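Local coordinates for fatty acid-binding protein homolog 8 (Caenorhabditis elegans, PDB 6C1Z), which binds unsaturated fatty acids and their derivatives, such as oleic acid and oleoylethanolamide, and carries them from lysosome to nucleus to switch on longevity and mitochondrial beta-oxidation genes, at residues A[11-17]-A[132-138]; A[18-23]-A[129-133]; A[68-74]-A[85-90]. All coordinates share one frame; numbering follows the deposited sequence.

Contact 1: residues A[11-17]-A[132-138]. With SO4 (sulfate ion), chain C.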
loop_
_atom_site.group_PDB
_atom_site.type_symbol
_atom_site.label_atom_id
_atom_site.label_comp_id
_atom_site.label_asym_id
_atom_site.label_seq_id
_atom_site.Cartn_x
_atom_site.Cartn_y
_atom_site.Cartn_z
ATOM N N ARG A 11 -7.401 4.677 11.707
ATOM C CA ARG A 11 -6.010 5.085 11.666
ATOM C C ARG A 11 -5.164 3.981 12.281
ATOM O O ARG A 11 -5.513 3.436 13.330
ATOM C CB ARG A 11 -5.820 6.430 12.403
ATOM C CG ARG A 11 -6.287 7.651 11.575
ATOM C CD ARG A 11 -6.452 8.945 12.372
ATOM N NE ARG A 11 -5.181 9.443 12.895
ATOM C CZ ARG A 11 -4.333 10.212 12.222
ATOM N NH1 ARG A 11 -4.596 10.589 10.977
ATOM N NH2 ARG A 11 -3.200 10.592 12.802
ATOM N N TRP A 12 -4.035 3.678 11.645
ATOM C CA TRP A 12 -3.232 2.497 11.915
ATOM C C TRP A 12 -1.763 2.905 11.973
ATOM O O TRP A 12 -1.305 3.702 11.145
ATOM C CB TRP A 12 -3.443 1.479 10.778
ATOM C CG TRP A 12 -4.859 1.011 10.568
ATOM C CD1 TRP A 12 -5.785 1.545 9.706
ATOM C CD2 TRP A 12 -5.509 -0.099 11.213
ATOM N NE1 TRP A 12 -6.967 0.844 9.785
ATOM C CE2 TRP A 12 -6.818 -0.165 10.703
ATOM C CE3 TRP A 12 -5.115 -1.043 12.191
ATOM C CZ2 TRP A 12 -7.717 -1.150 11.094
ATOM C CZ3 TRP A 12 -6.009 -1.999 12.570
ATOM C CH2 TRP A 12 -7.293 -2.041 12.037
ATOM N N LYS A 13 -1.027 2.373 12.953
ATOM C CA LYS A 13 0.364 2.745 13.212
ATOM C C LYS A 13 1.264 1.546 12.921
ATOM O O LYS A 13 0.998 0.440 13.405
ATOM C CB LYS A 13 0.542 3.184 14.669
ATOM C CG LYS A 13 -0.218 4.443 15.041
ATOM C CD LYS A 13 0.424 5.680 14.478
ATOM C CE LYS A 13 -0.311 6.915 14.951
ATOM N NZ LYS A 13 0.421 8.177 14.644
ATOM N N LEU A 14 2.329 1.753 12.133
ATOM C CA LEU A 14 3.220 0.639 11.808
ATOM C C LEU A 14 3.938 0.143 13.063
ATOM O O LEU A 14 4.545 0.933 13.784
ATOM C CB LEU A 14 4.254 1.083 10.773
ATOM C CG LEU A 14 5.156 -0.040 10.254
ATOM C CD1 LEU A 14 4.423 -0.944 9.300
ATOM C CD2 LEU A 14 6.411 0.501 9.604
ATOM N N VAL A 15 3.880 -1.166 13.310
ATOM C CA VAL A 15 4.615 -1.791 14.402
ATOM C C VAL A 15 5.642 -2.821 13.944
ATOM O O VAL A 15 6.518 -3.187 14.738
ATOM C CB VAL A 15 3.668 -2.402 15.457
ATOM C CG1 VAL A 15 2.844 -1.311 16.097
ATOM C CG2 VAL A 15 2.773 -3.453 14.838
ATOM N N HIS A 16 5.579 -3.338 12.722
ATOM C CA HIS A 16 6.592 -4.281 12.264
ATOM C C HIS A 16 6.714 -4.194 10.751
ATOM O O HIS A 16 5.727 -3.975 10.059
ATOM C CB HIS A 16 6.254 -5.729 12.649
ATOM C CG HIS A 16 7.177 -6.739 12.043
ATOM N ND1 HIS A 16 8.427 -7.009 12.559
ATOM C CD2 HIS A 16 7.042 -7.526 10.950
ATOM C CE1 HIS A 16 9.015 -7.931 11.817
ATOM N NE2 HIS A 16 8.196 -8.261 10.834
ATOM N N SER A 17 7.931 -4.409 10.252
ATOM C CA SER A 17 8.199 -4.393 8.824
ATOM C C SER A 17 9.303 -5.389 8.504
ATOM O O SER A 17 10.256 -5.551 9.269
ATOM C CB SER A 17 8.601 -2.990 8.346
ATOM O OG SER A 17 8.789 -2.964 6.946
ATOM N N ARG A 132 6.452 -7.484 4.110
ATOM C CA ARG A 132 5.348 -7.691 5.041
ATOM C C ARG A 132 5.349 -6.562 6.062
ATOM O O ARG A 132 6.396 -6.222 6.607
ATOM C CB ARG A 132 5.471 -9.045 5.765
ATOM C CG ARG A 132 5.576 -10.250 4.856
ATOM C CD ARG A 132 5.832 -11.554 5.624
ATOM N NE ARG A 132 5.764 -12.688 4.708
ATOM C CZ ARG A 132 4.628 -13.151 4.208
ATOM N NH1 ARG A 132 3.478 -12.595 4.562
ATOM N NH2 ARG A 132 4.644 -14.177 3.367
ATOM N N ARG A 133 4.191 -5.975 6.290
ATOM C CA ARG A 133 4.045 -4.915 7.272
ATOM C C ARG A 133 2.842 -5.195 8.144
ATOM O O ARG A 133 1.862 -5.795 7.699
ATOM C CB ARG A 133 3.950 -3.548 6.624
ATOM C CG ARG A 133 5.353 -2.961 6.503
ATOM C CD ARG A 133 5.590 -2.229 5.242
ATOM N NE ARG A 133 5.479 -0.789 5.405
ATOM C CZ ARG A 133 6.445 0.001 5.871
ATOM N NH1 ARG A 133 7.581 -0.506 6.299
ATOM N NH2 ARG A 133 6.253 1.304 5.949
ATOM N N GLU A 134 2.944 -4.796 9.407
ATOM C CA GLU A 134 1.886 -4.972 10.383
ATOM C C GLU A 134 1.646 -3.645 11.098
ATOM O O GLU A 134 2.602 -2.970 11.512
ATOM C CB GLU A 134 2.295 -6.057 11.372
ATOM C CG GLU A 134 1.293 -6.336 12.450
ATOM C CD GLU A 134 1.806 -7.379 13.421
ATOM O OE1 GLU A 134 2.921 -7.196 13.952
ATOM O OE2 GLU A 134 1.107 -8.388 13.631
ATOM N N PHE A 135 0.369 -3.304 11.280
ATOM C CA PHE A 135 -0.078 -2.066 11.909
ATOM C C PHE A 135 -1.058 -2.374 13.030
ATOM O O PHE A 135 -1.778 -3.381 13.004
ATOM C CB PHE A 135 -0.874 -1.192 10.921
ATOM C CG PHE A 135 -0.097 -0.724 9.702
ATOM C CD1 PHE A 135 0.193 -1.580 8.652
ATOM C CD2 PHE A 135 0.308 0.606 9.594
ATOM C CE1 PHE A 135 0.869 -1.136 7.561
ATOM C CE2 PHE A 135 1.005 1.059 8.503
ATOM C CZ PHE A 135 1.284 0.194 7.482
ATOM N N VAL A 136 -1.085 -1.489 14.032
ATOM C CA VAL A 136 -2.062 -1.549 15.117
ATOM C C VAL A 136 -2.962 -0.320 15.051
ATOM O O VAL A 136 -2.566 0.750 14.564
ATOM C CB VAL A 136 -1.413 -1.651 16.509
ATOM C CG1 VAL A 136 -0.516 -2.852 16.575
ATOM C CG2 VAL A 136 -0.662 -0.363 16.859
ATOM N N LYS A 137 -4.181 -0.472 15.542
ATOM C CA LYS A 137 -5.117 0.641 15.555
ATOM C C LYS A 137 -4.581 1.786 16.408
ATOM O O LYS A 137 -4.130 1.572 17.540
ATOM C CB LYS A 137 -6.464 0.165 16.090
ATOM C CG LYS A 137 -7.660 0.955 15.585
ATOM C CD LYS A 137 -7.842 0.779 14.083
ATOM C CE LYS A 137 -9.089 1.472 13.575
ATOM N NZ LYS A 137 -10.322 0.814 14.070
ATOM N N GLU A 138 -4.604 3.002 15.864
ATOM C CA GLU A 138 -4.146 4.181 16.607
ATOM C C GLU A 138 -4.928 4.320 17.899
ATOM O O GLU A 138 -6.057 4.808 17.898
ATOM C CB GLU A 138 -4.314 5.450 15.766
ATOM C CG GLU A 138 -3.528 6.657 16.272
ATOM C CD GLU A 138 -3.758 7.891 15.416
ATOM O OE1 GLU A 138 -4.928 8.137 15.058
ATOM O OE2 GLU A 138 -2.784 8.611 15.093
HETATM S S SO4 C . 12.554 -3.126 6.587
HETATM O O1 SO4 C . 12.273 -1.917 7.353
HETATM O O2 SO4 C . 11.268 -3.786 6.333
HETATM O O3 SO4 C . 13.255 -2.800 5.360
HETATM O O4 SO4 C . 13.382 -3.985 7.440
#
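R11 grips E138 side-on, NE to OE1 at 2.5 Å and NH2 to OE2 at 3.1 Å, the second bond using the syn lone pair of OE2. The two side chains run alongside each other, with guanidinium and carboxylate planes 37° apart. K13 joins from the same strand: its NZ lies 3.3 Å from E138 OE2 in a further salt bridge and also bonds T43 OG1. The side-chain carboxylate of the C-terminal residue is thus shared between two positive charges, which probably keeps it ionised.

Next to this network, K137 crosses the indole of W12. A bend at chi2 (65°) brings CD over the ring, 3.4 Å from the centroid of the six-membered ring and close to its normal, a CH-pi contact. The indole NE1 bonds the carbonyl of F8. Further along the same face, L14 CD1 sits over the F135 ring, 4.0 Å from its centroid, while the other branch, CD2, rests on a face of the R133 guanidinium. R133 NH1 meanwhile reaches S17 OG at 2.8 Å, with the oxygen in the guanidinium plane, and S17 OG also donates to a sulfate ion, probably from the crystallisation liquor.

The backbones hold these pairs in place. K13 and V136 exchange two bonds, E138 N reaches R11 O, and E134 O takes N-H groups from both V15 and H16, at 2.8 Å and 3.2 Å. Two residues facing one make a classic beta bulge, which shifts the register between L14 and H16. Antiparallel pairing of the first strand with the last, 10-18 with 129-137, is how the beta barrel of the fatty acid-binding protein family closes.

Contact 2: residues A[18-23]-A[129-133]; sequences ENFEEY and VICRR. With SO4 (sulfate ion), chain C.
The guanidinium of R133 lies on one face of the F20 ring, the two planes 28° apart and CZ 3.9 Å from the ring centroid, a cation-pi stack displaced toward the rim. NH1 comes in nearest, 3.4 Å from F20 CD2. With S17 holding the guanidinium at its edge, the flat group is fixed both in its plane and over a face. F20 reaches it by pointing CG anti to its own backbone N (chi1 -176°), which swings the ring off the first turn of the helix toward R133. C131 SG approaches that ring obliquely, at 5.0 Å from its centroid, and packs more closely against F20 CB. An alanine in place of F20 would remove the ring, and R133 would probably lose the flat surface it stacks on, with C131 also less well covered.

Y23, one turn further on, sets its CB against C131 CB at 3.8 Å and V129 CG1 at 4.0 Å; its hydroxyl goes on to S109 OG. On the other side of the strand, E18 and R132 run alongside each other, but their charges stay short of a salt bridge, E18 OE1 lying 4.1 Å from R132 NE. Their backbones exchange two hydrogen bonds, the last ladder rung before the chain leaves the strand, and N19 ND2 adds a weak bond to I130 O.

The N-H groups of the first helical turn bind the sulfate, F20 N to O2 and E21 N to O3, each at 2.9 Å. The N-terminal end of the helix, probably partly positive, lies close to R133 and holds an anion, which suggests a local field that would welcome negative charge, while the ring face probably helps to stabilise the arginine's charge.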
loop_
_atom_site.group_PDB
_atom_site.type_symbol
_atom_site.label_atom_id
_atom_site.label_comp_id
_atom_site.label_asym_id
_atom_site.label_seq_id
_atom_site.Cartn_x
_atom_site.Cartn_y
_atom_site.Cartn_z
ATOM N N GLU A 18 9.161 -6.036 7.341
ATOM C CA GLU A 18 10.104 -7.024 6.841
ATOM C C GLU A 18 10.265 -6.785 5.346
ATOM O O GLU A 18 9.268 -6.708 4.627
ATOM C CB GLU A 18 9.543 -8.440 7.083
ATOM C CG GLU A 18 10.552 -9.519 7.379
ATOM C CD GLU A 18 9.899 -10.892 7.506
ATOM O OE1 GLU A 18 8.834 -11.105 6.888
ATOM O OE2 GLU A 18 10.447 -11.751 8.226
ATOM N N ASN A 19 11.509 -6.653 4.883
ATOM C CA ASN A 19 11.828 -6.576 3.456
ATOM C C ASN A 19 11.295 -5.315 2.772
ATOM O O ASN A 19 11.191 -5.275 1.534
ATOM C CB ASN A 19 11.366 -7.831 2.701
ATOM C CG ASN A 19 12.297 -8.991 2.880
ATOM O OD1 ASN A 19 13.337 -8.882 3.524
ATOM N ND2 ASN A 19 11.923 -10.126 2.314
ATOM N N PHE A 20 10.966 -4.249 3.501
ATOM C CA PHE A 20 10.462 -3.054 2.822
ATOM C C PHE A 20 11.545 -2.384 1.982
ATOM O O PHE A 20 11.304 -2.033 0.820
ATOM C CB PHE A 20 9.843 -2.069 3.819
ATOM C CG PHE A 20 9.213 -0.858 3.180
ATOM C CD1 PHE A 20 8.343 -0.975 2.103
ATOM C CD2 PHE A 20 9.471 0.399 3.669
ATOM C CE1 PHE A 20 7.746 0.138 1.542
ATOM C CE2 PHE A 20 8.880 1.519 3.102
ATOM C CZ PHE A 20 8.022 1.382 2.038
ATOM N N GLU A 21 12.736 -2.169 2.554
ATOM C CA GLU A 21 13.816 -1.564 1.784
ATOM C C GLU A 21 14.155 -2.413 0.564
ATOM O O GLU A 21 14.410 -1.873 -0.522
ATOM C CB GLU A 21 15.040 -1.355 2.681
ATOM C CG GLU A 21 16.200 -0.629 2.003
ATOM C CD GLU A 21 17.378 -0.348 2.933
ATOM O OE1 GLU A 21 17.212 -0.437 4.168
ATOM O OE2 GLU A 21 18.469 -0.033 2.419
ATOM N N GLU A 22 14.152 -3.748 0.723
ATOM C CA GLU A 22 14.427 -4.667 -0.386
ATOM C C GLU A 22 13.343 -4.586 -1.454
ATOM O O GLU A 22 13.645 -4.652 -2.654
ATOM C CB GLU A 22 14.554 -6.091 0.146
ATOM C CG GLU A 22 15.817 -6.354 0.951
ATOM C CD GLU A 22 17.088 -6.243 0.119
ATOM O OE1 GLU A 22 17.014 -6.386 -1.123
ATOM O OE2 GLU A 22 18.162 -6.008 0.714
ATOM N N TYR A 23 12.086 -4.443 -1.041
ATOM C CA TYR A 23 11.001 -4.217 -1.989
ATOM C C TYR A 23 11.199 -2.918 -2.771
ATOM O O TYR A 23 11.050 -2.882 -3.999
ATOM C CB TYR A 23 9.637 -4.241 -1.264
ATOM C CG TYR A 23 8.562 -3.648 -2.116
ATOM C CD1 TYR A 23 7.950 -4.383 -3.115
ATOM C CD2 TYR A 23 8.196 -2.322 -1.953
ATOM C CE1 TYR A 23 6.992 -3.812 -3.927
ATOM C CE2 TYR A 23 7.256 -1.733 -2.762
ATOM C CZ TYR A 23 6.673 -2.478 -3.773
ATOM O OH TYR A 23 5.742 -1.868 -4.577
ATOM N N VAL A 129 10.431 -10.356 -4.592
ATOM C CA VAL A 129 10.411 -9.794 -3.249
ATOM C C VAL A 129 8.984 -9.630 -2.742
ATOM O O VAL A 129 8.130 -9.052 -3.423
ATOM C CB VAL A 129 11.161 -8.455 -3.165
ATOM C CG1 VAL A 129 11.135 -7.919 -1.706
ATOM C CG2 VAL A 129 12.577 -8.620 -3.669
ATOM N N ILE A 130 8.741 -10.111 -1.527
ATOM C CA ILE A 130 7.546 -9.774 -0.764
ATOM C C ILE A 130 7.958 -9.055 0.510
ATOM O O ILE A 130 8.766 -9.573 1.292
ATOM C CB ILE A 130 6.708 -11.016 -0.429
ATOM C CG1 ILE A 130 6.125 -11.611 -1.701
ATOM C CG2 ILE A 130 5.568 -10.645 0.523
ATOM C CD1 ILE A 130 5.457 -12.925 -1.487
ATOM N N CYS A 131 7.381 -7.882 0.719
ATOM C CA CYS A 131 7.513 -7.106 1.949
ATOM C C CYS A 131 6.272 -7.361 2.796
ATOM O O CYS A 131 5.165 -7.418 2.263
ATOM C CB CYS A 131 7.632 -5.595 1.631
ATOM S SG CYS A 131 7.219 -4.479 2.996
ATOM N N ARG A 132 6.452 -7.484 4.110
ATOM C CA ARG A 132 5.348 -7.691 5.041
ATOM C C ARG A 132 5.349 -6.562 6.062
ATOM O O ARG A 132 6.396 -6.222 6.607
ATOM C CB ARG A 132 5.471 -9.045 5.765
ATOM C CG ARG A 132 5.576 -10.250 4.856
ATOM C CD ARG A 132 5.832 -11.554 5.624
ATOM N NE ARG A 132 5.764 -12.688 4.708
ATOM C CZ ARG A 132 4.628 -13.151 4.208
ATOM N NH1 ARG A 132 3.478 -12.595 4.562
ATOM N NH2 ARG A 132 4.644 -14.177 3.367
ATOM N N ARG A 133 4.191 -5.975 6.290
ATOM C CA ARG A 133 4.045 -4.915 7.272
ATOM C C ARG A 133 2.842 -5.195 8.144
ATOM O O ARG A 133 1.862 -5.795 7.699
ATOM C CB ARG A 133 3.950 -3.548 6.624
ATOM C CG ARG A 133 5.353 -2.961 6.503
ATOM C CD ARG A 133 5.590 -2.229 5.242
ATOM N NE ARG A 133 5.479 -0.789 5.405
ATOM C CZ ARG A 133 6.445 0.001 5.871
ATOM N NH1 ARG A 133 7.581 -0.506 6.299
ATOM N NH2 ARG A 133 6.253 1.304 5.949
HETATM S S SO4 C . 12.554 -3.126 6.587
HETATM O O1 SO4 C . 12.273 -1.917 7.353
HETATM O O2 SO4 C . 11.268 -3.786 6.333
HETATM O O3 SO4 C . 13.255 -2.800 5.360
HETATM O O4 SO4 C . 13.382 -3.985 7.440
#

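Contact 3: residues A[68-74]-A[85-90]; sequences FKIREKF and NTLVTF
F74 lays its ring alongside T86, the two side chains pointing the same way. A chi1 of 64° puts CG between the backbone N and the carbonyl carbon, and from CB the ring turns back over the strand. F74 CG stays 4.1 Å from T86 O, while CD1 comes to 3.4 Å from that carbonyl oxygen. CE1 meets T86 CG2 and, at 4.1 Å, V88 CG2. The far end, CZ, touches T86 CG2 at 3.5 Å, and on the way back CE2 faces T86 CB, which stands over one face of the ring as a CH-pi contact. T86 OG1 looks elsewhere, to E76. Backbone bonds in both directions between F74 and T86 fix this pair.

V88 is shared with F68: its CG2 sits over the centre of that ring, 3.9 Å from the centroid, and its CG1 packs on CE1. I70 CD1 reaches V88 CG1 from the K69-E72 turn. That turn, of type II, sends R71 N straight to V88 O at 2.8 Å. In place of a further rung, one water bridges K69 O, E72 O and V88 N, donating to both carbonyls and accepting from V88 N.

So the loop 69-73 packs on strand 83-91 as it joins strand 64-68 to strand 74-77, the fourth and fifth strands that border the known gap in this family's barrel. F74 and T86 form an ordinary antiparallel pair between 74-77 and its neighbour 83-91. W53 and F55 of strand 52-58 meet F68, while strand 94-101 flanks strand 83-91 on the other edge.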
loop_
_atom_site.group_PDB
_atom_site.type_symbol
_atom_site.label_atom_id
_atom_site.label_comp_id
_atom_site.label_asym_id
_atom_site.label_seq_id
_atom_site.Cartn_x
_atom_site.Cartn_y
_atom_site.Cartn_z
ATOM N N PHE A 68 -9.402 5.938 -4.647
ATOM C CA PHE A 68 -9.805 5.019 -5.696
ATOM C C PHE A 68 -11.235 4.575 -5.455
ATOM O O PHE A 68 -11.754 4.625 -4.330
ATOM C CB PHE A 68 -8.878 3.799 -5.752
ATOM C CG PHE A 68 -8.822 3.015 -4.459
ATOM C CD1 PHE A 68 -9.712 1.976 -4.197
ATOM C CD2 PHE A 68 -7.856 3.291 -3.506
ATOM C CE1 PHE A 68 -9.647 1.267 -3.032
ATOM C CE2 PHE A 68 -7.773 2.549 -2.324
ATOM C CZ PHE A 68 -8.680 1.552 -2.076
ATOM N N LYS A 69 -11.847 4.072 -6.525
ATOM C CA LYS A 69 -13.056 3.268 -6.422
ATOM C C LYS A 69 -12.737 1.820 -6.735
ATOM O O LYS A 69 -11.927 1.513 -7.617
ATOM C CB LYS A 69 -14.150 3.786 -7.341
ATOM C CG LYS A 69 -14.501 5.226 -7.039
ATOM C CD LYS A 69 -15.595 5.733 -7.941
ATOM C CE LYS A 69 -15.779 7.232 -7.807
ATOM N NZ LYS A 69 -16.328 7.628 -6.489
ATOM N N ILE A 70 -13.306 0.925 -5.920
ATOM C CA ILE A 70 -13.147 -0.503 -6.112
ATOM C C ILE A 70 -13.562 -0.879 -7.528
ATOM O O ILE A 70 -14.604 -0.430 -8.018
ATOM C CB ILE A 70 -13.981 -1.244 -5.039
ATOM C CG1 ILE A 70 -13.402 -1.012 -3.648
ATOM C CG2 ILE A 70 -14.084 -2.713 -5.320
ATOM C CD1 ILE A 70 -12.051 -1.572 -3.499
ATOM N N ARG A 71 -12.731 -1.688 -8.201
ATOM C CA ARG A 71 -12.999 -2.257 -9.522
ATOM C C ARG A 71 -12.829 -1.275 -10.675
ATOM O O ARG A 71 -13.127 -1.623 -11.816
ATOM C CB ARG A 71 -14.380 -2.916 -9.624
ATOM C CG ARG A 71 -14.591 -4.058 -8.631
ATOM C CD ARG A 71 -16.051 -4.544 -8.620
ATOM N NE ARG A 71 -16.971 -3.409 -8.635
ATOM C CZ ARG A 71 -17.459 -2.816 -7.547
ATOM N NH1 ARG A 71 -17.155 -3.265 -6.337
ATOM N NH2 ARG A 71 -18.265 -1.765 -7.663
ATOM N N GLU A 72 -12.319 -0.080 -10.420
ATOM C CA GLU A 72 -12.210 0.958 -11.435
ATOM C C GLU A 72 -10.736 1.257 -11.653
ATOM O O GLU A 72 -10.073 1.801 -10.765
ATOM C CB GLU A 72 -12.959 2.213 -10.989
ATOM C CG GLU A 72 -14.470 2.045 -10.946
ATOM C CD GLU A 72 -15.221 3.220 -11.562
ATOM O OE1 GLU A 72 -14.577 4.226 -11.933
ATOM O OE2 GLU A 72 -16.462 3.133 -11.677
ATOM N N LYS A 73 -10.233 0.964 -12.852
ATOM C CA LYS A 73 -8.835 1.228 -13.140
ATOM C C LYS A 73 -8.602 2.734 -13.110
ATOM O O LYS A 73 -9.477 3.518 -13.482
ATOM C CB LYS A 73 -8.484 0.659 -14.519
ATOM C CG LYS A 73 -7.036 0.851 -14.949
ATOM C CD LYS A 73 -6.068 -0.074 -14.235
ATOM C CE LYS A 73 -6.256 -1.546 -14.585
ATOM N NZ LYS A 73 -6.239 -1.835 -16.036
ATOM N N PHE A 74 -7.431 3.140 -12.628
ATOM C CA PHE A 74 -7.079 4.551 -12.591
ATOM C C PHE A 74 -5.580 4.672 -12.780
ATOM O O PHE A 74 -4.835 3.707 -12.581
ATOM C CB PHE A 74 -7.549 5.204 -11.281
ATOM C CG PHE A 74 -6.884 4.669 -10.036
ATOM C CD1 PHE A 74 -7.298 3.473 -9.465
ATOM C CD2 PHE A 74 -5.870 5.373 -9.414
ATOM C CE1 PHE A 74 -6.700 2.994 -8.313
ATOM C CE2 PHE A 74 -5.265 4.887 -8.271
ATOM C CZ PHE A 74 -5.688 3.705 -7.714
ATOM N N ASN A 85 -0.821 1.934 -13.953
ATOM C CA ASN A 85 -2.236 1.638 -14.147
ATOM C C ASN A 85 -2.620 0.726 -12.987
ATOM O O ASN A 85 -2.163 -0.419 -12.910
ATOM C CB ASN A 85 -2.499 0.950 -15.484
ATOM C CG ASN A 85 -2.501 1.915 -16.647
ATOM O OD1 ASN A 85 -3.183 2.929 -16.616
ATOM N ND2 ASN A 85 -1.737 1.599 -17.674
ATOM N N THR A 86 -3.425 1.239 -12.059
ATOM C CA THR A 86 -3.732 0.545 -10.814
ATOM C C THR A 86 -5.200 0.137 -10.772
ATOM O O THR A 86 -6.079 0.857 -11.241
ATOM C CB THR A 86 -3.364 1.442 -9.629
ATOM O OG1 THR A 86 -1.937 1.634 -9.635
ATOM C CG2 THR A 86 -3.793 0.804 -8.322
ATOM N N LEU A 87 -5.458 -1.042 -10.219
ATOM C CA LEU A 87 -6.818 -1.554 -10.059
ATOM C C LEU A 87 -6.908 -2.180 -8.679
ATOM O O LEU A 87 -6.133 -3.095 -8.369
ATOM C CB LEU A 87 -7.110 -2.614 -11.128
ATOM C CG LEU A 87 -8.431 -3.367 -11.025
ATOM C CD1 LEU A 87 -9.618 -2.446 -11.086
ATOM C CD2 LEU A 87 -8.513 -4.385 -12.146
ATOM N N VAL A 88 -7.851 -1.713 -7.852
ATOM C CA VAL A 88 -8.052 -2.236 -6.496
ATOM C C VAL A 88 -9.369 -2.988 -6.462
ATOM O O VAL A 88 -10.389 -2.475 -6.924
ATOM C CB VAL A 88 -8.050 -1.122 -5.437
ATOM C CG1 VAL A 88 -8.011 -1.742 -4.025
ATOM C CG2 VAL A 88 -6.865 -0.156 -5.638
ATOM N N THR A 89 -9.339 -4.210 -5.941
ATOM C CA THR A 89 -10.532 -5.008 -5.729
ATOM C C THR A 89 -10.621 -5.390 -4.252
ATOM O O THR A 89 -9.687 -5.200 -3.477
ATOM C CB THR A 89 -10.483 -6.251 -6.611
ATOM O OG1 THR A 89 -9.235 -6.904 -6.366
ATOM C CG2 THR A 89 -10.611 -5.883 -8.098
ATOM N N PHE A 90 -11.805 -5.839 -3.865
ATOM C CA PHE A 90 -12.038 -6.349 -2.518
ATOM C C PHE A 90 -12.518 -7.779 -2.678
ATOM O O PHE A 90 -13.612 -8.018 -3.203
ATOM C CB PHE A 90 -13.034 -5.506 -1.730
ATOM C CG PHE A 90 -13.087 -5.868 -0.265
ATOM C CD1 PHE A 90 -12.101 -5.427 0.577
ATOM C CD2 PHE A 90 -14.090 -6.676 0.250
ATOM C CE1 PHE A 90 -12.127 -5.785 1.909
ATOM C CE2 PHE A 90 -14.112 -7.000 1.589
ATOM C CZ PHE A 90 -13.151 -6.568 2.401
HETATM O O HOH W 1 -9.445 0.613 -8.385
#

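In the fold
Contacts 1 and 2 end on the same strand, 129-137, sharing R132 and R133, their centres about 14 Å apart; contact 3 lies on the opposite side of the chain's centre, its centre some 23 Å from either. All three are partly buried: in contact 1, W12, R133 and F135 are buried, while R11, K13 and E138 make a more exposed, charged end to a strand ladder. Contact 2 keeps two backbone bonds and adds a helix start whose F20 ring stacks on R133; the same sulfate touches both. Contact 3 has three backbone bonds, phenylalanine packing and a bridging water. Contact 1 closes the barrel by direct strand pairing, whereas in contact 3 a loop beside the gap packs on a strand.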